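Local coordinates for endoglucanase (Fervidobacterium pennivorans DSM 9078, PDB 6KDD), which probably hydrolyses beta-glucosidic bonds in glucans, as a glycosyl hydrolase family 5 (cellulase A) enzyme with a TIM-barrel fold, at residues Gln125-Phe130 / Arg166-Thr171. Residues are numbered along the deposited sequence; the frame is centred on the assembly and turned at random.
Sequences QIAKFF and RESNPT
Asn169 reaches across to Ala127 with its side-chain amide, a worked example of how a polar residue just past one helix can tie itself to the last turn of the helix before it. Asn169 ND2 gives a fairly straight hydrogen bond to Ala127 O at 2.8 Å (N-H...O 166°). The carbonyl oxygen lies almost in the plane of the amide, whereas the nitrogen stands above the carbonyl plane, 51° out of it. CG stands anti to the residue's own carbonyl carbon, beside its backbone N (chi1 -60°), on the side of helix 112-129. The same ND2 makes a weak bond to Ser168 OG, and that hydroxyl also rests 3.5 Å from Ala127 CB. The small methyl thus lies against both polar groups, Ala127 CB being 3.4 Å from Asn169 ND2.

Second-shell bonds position the asparagine: Arg172 NE donates to OD1, and Arg166 NH1 donates to the Asn169 backbone O at 3.0 Å. Arg166 is itself anchored by a salt bridge to Asp195. An alanine in place of Asn169 would probably leave Ala127 O and Arg172 NE without these amide partners and open a small gap beside the Ala127 methyl.

The contact thus joins the C-terminal ends of two successive outer helices of the barrel, 112-129 and 151-168, while Phe139 of strand 137-140 touches both Ala127 and Asn169 from the barrel wall.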
# COMPACT_ATOMS: atom_id res chain seq x y z
N GLN A 125 1.03 -5.13 -19.57
CA GLN A 125 1.24 -6.56 -19.45
C GLN A 125 0.47 -7.14 -18.27
O GLN A 125 -0.11 -8.22 -18.37
CB GLN A 125 2.72 -6.86 -19.31
CG GLN A 125 3.46 -6.65 -20.63
CD GLN A 125 4.92 -6.76 -20.31
OE1 GLN A 125 5.47 -7.84 -20.26
NE2 GLN A 125 5.54 -5.62 -20.03
N ILE A 126 0.51 -6.44 -17.13
CA ILE A 126 -0.09 -7.01 -15.93
C ILE A 126 -1.58 -7.03 -16.17
O ILE A 126 -2.28 -8.00 -15.84
CB ILE A 126 0.25 -6.18 -14.67
CG1 ILE A 126 1.75 -6.15 -14.39
CG2 ILE A 126 -0.54 -6.68 -13.45
CD1 ILE A 126 2.16 -5.02 -13.43
N ALA A 127 -2.08 -5.91 -16.69
CA ALA A 127 -3.50 -5.74 -16.91
C ALA A 127 -4.00 -6.82 -17.87
O ALA A 127 -5.08 -7.38 -17.64
CB ALA A 127 -3.79 -4.34 -17.42
N LYS A 128 -3.19 -7.16 -18.87
CA LYS A 128 -3.57 -8.17 -19.84
C LYS A 128 -3.56 -9.55 -19.18
O LYS A 128 -4.52 -10.30 -19.33
CB LYS A 128 -2.60 -8.19 -21.03
CG LYS A 128 -2.99 -7.23 -22.14
CD LYS A 128 -2.18 -7.39 -23.41
CE LYS A 128 -2.58 -6.39 -24.47
NZ LYS A 128 -1.39 -5.93 -25.23
N PHE A 129 -2.48 -9.85 -18.46
CA PHE A 129 -2.35 -11.10 -17.75
C PHE A 129 -3.51 -11.37 -16.79
O PHE A 129 -3.99 -12.50 -16.74
CB PHE A 129 -0.98 -11.14 -17.04
CG PHE A 129 -0.62 -12.50 -16.50
CD1 PHE A 129 -1.03 -12.89 -15.23
CD2 PHE A 129 0.15 -13.38 -17.26
CE1 PHE A 129 -0.68 -14.14 -14.74
CE2 PHE A 129 0.50 -14.63 -16.76
CZ PHE A 129 0.09 -15.00 -15.50
N PHE A 130 -3.96 -10.34 -16.02
CA PHE A 130 -4.97 -10.55 -15.00
C PHE A 130 -6.38 -10.12 -15.46
O PHE A 130 -7.28 -9.96 -14.64
CB PHE A 130 -4.57 -9.88 -13.66
CG PHE A 130 -3.43 -10.59 -12.97
CD1 PHE A 130 -3.64 -11.78 -12.26
CD2 PHE A 130 -2.15 -10.05 -12.98
CE1 PHE A 130 -2.58 -12.44 -11.64
CE2 PHE A 130 -1.10 -10.71 -12.34
CZ PHE A 130 -1.31 -11.90 -11.67
N ARG A 166 -7.34 0.36 -18.67
CA ARG A 166 -8.77 0.38 -18.96
C ARG A 166 -9.08 -0.28 -20.30
O ARG A 166 -10.22 -0.67 -20.54
CB ARG A 166 -9.32 1.81 -18.93
CG ARG A 166 -9.45 2.41 -17.54
CD ARG A 166 -10.66 1.83 -16.85
NE ARG A 166 -10.85 2.28 -15.48
CZ ARG A 166 -10.75 1.48 -14.41
NH1 ARG A 166 -10.44 0.20 -14.57
NH2 ARG A 166 -10.98 1.98 -13.21
N GLU A 167 -8.07 -0.39 -21.17
CA GLU A 167 -8.29 -0.98 -22.49
C GLU A 167 -8.65 -2.45 -22.33
O GLU A 167 -9.49 -2.97 -23.06
CB GLU A 167 -7.02 -0.90 -23.35
CG GLU A 167 -6.70 0.51 -23.82
CD GLU A 167 -5.42 0.66 -24.64
OE1 GLU A 167 -5.23 1.75 -25.20
OE2 GLU A 167 -4.63 -0.30 -24.72
N SER A 168 -7.97 -3.13 -21.38
CA SER A 168 -8.18 -4.56 -21.16
C SER A 168 -8.99 -4.80 -19.90
O SER A 168 -9.59 -5.86 -19.76
CB SER A 168 -6.88 -5.32 -21.12
OG SER A 168 -6.08 -4.84 -20.03
N ASN A 169 -9.02 -3.82 -18.98
CA ASN A 169 -9.83 -3.93 -17.77
C ASN A 169 -10.70 -2.69 -17.61
O ASN A 169 -10.36 -1.75 -16.88
CB ASN A 169 -8.97 -4.13 -16.51
CG ASN A 169 -8.09 -5.36 -16.53
OD1 ASN A 169 -8.32 -6.28 -15.76
ND2 ASN A 169 -7.06 -5.40 -17.37
N PRO A 170 -11.87 -2.64 -18.30
CA PRO A 170 -12.67 -1.42 -18.29
C PRO A 170 -13.26 -1.01 -16.94
O PRO A 170 -13.58 0.16 -16.78
CB PRO A 170 -13.75 -1.76 -19.34
CG PRO A 170 -13.89 -3.26 -19.24
CD PRO A 170 -12.44 -3.71 -19.13
N THR A 171 -13.41 -1.94 -15.97
CA THR A 171 -14.15 -1.64 -14.76
C THR A 171 -13.42 -2.01 -13.47
O THR A 171 -14.00 -1.89 -12.39
CB THR A 171 -15.51 -2.37 -14.71
OG1 THR A 171 -15.27 -3.79 -14.73
CG2 THR A 171 -16.47 -1.95 -15.80